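Local coordinates for 16 kDa salivary peptide (Culex quinquefasciatus, PDB 7KCG), which is of unknown function but adopts a beta-trefoil fold of the ricin lectin type and may bind sugars, at residues Gly63-Glu68 with Ser85-Gly90. Residues are numbered along the deposited sequence; the frame is centred on the assembly and turned at random.
Sequences GEELFE and SLINDG. With FMT (formic acid), chain D.
Ile87 lays its terminal methyl over one face of the Phe67 ring, CD1 standing 3.8 Å from the ring centroid and 20° off the normal, a CH-pi contact. The methyl sits toward the ring's attached end, with Ile87 CD1 3.6 Å from Phe67 CG, and the two side chains cross at about a right angle. Extended beyond CG1, with CD1 anti to CA across the CB–CG1 bond (chi2 -179°), the Ile87 chain carries CD1 to the ring. Trp81 meets the same phenyl ring with its plane steeply inclined, and Ala92 touches both Phe67 and Ile87.

Two residues earlier in the chain, Glu65 also directs its CB toward the loop and supplies the polar half of the contact. Glu65 OE1 accepts a weak but nearly straight hydrogen bond from Ile87 N, at 3.4 Å and 171°. The other oxygen, OE2, is engaged in a salt bridge with Arg56 of strand 54-59, and Arg56 in turn donates to Ile87 O. Leu86 faces away from the strand at its CB, yet its CD1 swings back against the carboxylate, Leu86 CD1 lying 3.7 Å from Glu65 OE1.

On the loop's far side from Glu65, a formic acid, probably from the crystallisation liquor, takes a weak hydrogen bond from Asn88 N through O1. The Phe67–Ile87 packing and the Glu65 bond place the loop between strands 76-81 and 93-98 against strand 64-69 of the beta-trefoil. The buried carboxylate of Glu65 is shared between a weak backbone N-H and a guanidinium, which would be expected to keep it ionised, while the Phe67–Ile87 pair adds apolar packing beside it.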
loop_
_atom_site.group_PDB
_atom_site.type_symbol
_atom_site.label_atom_id
_atom_site.label_comp_id
_atom_site.label_asym_id
_atom_site.label_seq_id
_atom_site.Cartn_x
_atom_site.Cartn_y
_atom_site.Cartn_z
ATOM N N GLY A 63 3.842 6.372 -11.705
ATOM C CA GLY A 63 5.183 5.843 -11.535
ATOM C C GLY A 63 5.817 6.155 -10.203
ATOM O O GLY A 63 7.044 6.059 -10.073
ATOM N N GLU A 64 5.014 6.527 -9.210
ATOM C CA GLU A 64 5.495 7.023 -7.930
ATOM C C GLU A 64 5.465 5.931 -6.867
ATOM O O GLU A 64 4.548 5.104 -6.841
ATOM C CB GLU A 64 4.645 8.215 -7.491
ATOM C CG GLU A 64 4.744 9.396 -8.454
ATOM C CD GLU A 64 3.570 10.364 -8.334
ATOM O OE1 GLU A 64 2.682 10.146 -7.484
ATOM O OE2 GLU A 64 3.541 11.359 -9.095
ATOM N N GLU A 65 6.481 5.926 -6.002
ATOM C CA GLU A 65 6.607 4.910 -4.960
ATOM C C GLU A 65 5.694 5.205 -3.784
ATOM O O GLU A 65 5.543 6.351 -3.366
ATOM C CB GLU A 65 8.040 4.835 -4.436
ATOM C CG GLU A 65 9.043 4.184 -5.337
ATOM C CD GLU A 65 10.337 3.886 -4.596
ATOM O OE1 GLU A 65 11.035 4.846 -4.183
ATOM O OE2 GLU A 65 10.648 2.689 -4.420
ATOM N N LEU A 66 5.104 4.148 -3.229
ATOM C CA LEU A 66 4.307 4.256 -2.020
ATOM C C LEU A 66 5.219 4.245 -0.799
ATOM O O LEU A 66 6.087 3.380 -0.681
ATOM C CB LEU A 66 3.323 3.079 -1.956
ATOM C CG LEU A 66 2.337 3.124 -0.803
ATOM C CD1 LEU A 66 1.288 4.170 -1.102
ATOM C CD2 LEU A 66 1.699 1.748 -0.593
ATOM N N PHE A 67 5.039 5.200 0.117
ATOM C CA PHE A 67 5.897 5.199 1.300
ATOM C C PHE A 67 5.154 5.790 2.486
ATOM O O PHE A 67 4.131 6.456 2.336
ATOM C CB PHE A 67 7.230 5.939 1.057
ATOM C CG PHE A 67 7.113 7.443 1.034
ATOM C CD1 PHE A 67 6.618 8.090 -0.076
ATOM C CD2 PHE A 67 7.551 8.197 2.110
ATOM C CE1 PHE A 67 6.535 9.481 -0.107
ATOM C CE2 PHE A 67 7.464 9.600 2.090
ATOM C CZ PHE A 67 6.958 10.227 0.985
ATOM N N GLU A 68 5.657 5.492 3.680
ATOM C CA GLU A 68 5.109 6.038 4.912
ATOM C C GLU A 68 6.024 7.142 5.417
ATOM O O GLU A 68 7.248 6.990 5.418
ATOM C CB GLU A 68 4.953 4.964 5.992
ATOM C CG GLU A 68 4.369 5.520 7.293
ATOM C CD GLU A 68 4.199 4.480 8.389
ATOM O OE1 GLU A 68 4.425 3.276 8.133
ATOM O OE2 GLU A 68 3.833 4.870 9.520
ATOM N N SER A 85 13.009 10.318 -6.629
ATOM C CA SER A 85 14.321 9.911 -6.078
ATOM C C SER A 85 14.098 8.608 -5.311
ATOM O O SER A 85 13.178 8.556 -4.542
ATOM C CB SER A 85 14.852 10.958 -5.156
ATOM O OG SER A 85 13.822 11.754 -4.618
ATOM N N LEU A 86 14.922 7.598 -5.527
ATOM C CA LEU A 86 14.691 6.322 -4.859
ATOM C C LEU A 86 14.822 6.482 -3.348
ATOM O O LEU A 86 15.809 7.035 -2.849
ATOM C CB LEU A 86 15.675 5.286 -5.374
ATOM C CG LEU A 86 15.309 3.830 -5.116
ATOM C CD1 LEU A 86 14.035 3.450 -5.868
ATOM C CD2 LEU A 86 16.481 2.935 -5.516
ATOM N N ILE A 87 13.824 6.007 -2.615
ATOM C CA ILE A 87 13.812 6.113 -1.160
ATOM C C ILE A 87 14.582 4.929 -0.591
ATOM O O ILE A 87 14.238 3.769 -0.852
ATOM C CB ILE A 87 12.372 6.171 -0.622
ATOM C CG1 ILE A 87 11.751 7.501 -1.028
ATOM C CG2 ILE A 87 12.327 6.003 0.886
ATOM C CD1 ILE A 87 10.334 7.710 -0.538
ATOM N N ASN A 88 15.628 5.222 0.187
ATOM C CA ASN A 88 16.580 4.221 0.641
ATOM C C ASN A 88 16.610 4.057 2.159
ATOM O O ASN A 88 17.468 3.326 2.672
ATOM C CB ASN A 88 17.985 4.581 0.123
ATOM C CG ASN A 88 18.886 3.371 -0.007
ATOM O OD1 ASN A 88 18.420 2.247 -0.228
ATOM N ND2 ASN A 88 20.191 3.593 0.132
ATOM N N ASP A 89 15.701 4.698 2.893
ATOM C CA ASP A 89 15.727 4.683 4.353
ATOM C C ASP A 89 14.721 3.709 4.968
ATOM O O ASP A 89 14.440 3.807 6.170
ATOM C CB ASP A 89 15.485 6.095 4.910
ATOM C CG ASP A 89 14.075 6.610 4.653
ATOM O OD1 ASP A 89 13.249 5.894 4.036
ATOM O OD2 ASP A 89 13.775 7.749 5.077
ATOM N N GLY A 90 14.157 2.798 4.174
ATOM C CA GLY A 90 13.157 1.870 4.651
ATOM C C GLY A 90 11.726 2.338 4.504
ATOM O O GLY A 90 10.807 1.511 4.594
HETATM C C FMT D . 15.016 9.453 1.630
HETATM O O1 FMT D . 15.530 8.370 1.439
HETATM O O2 FMT D . 14.048 9.956 0.926
#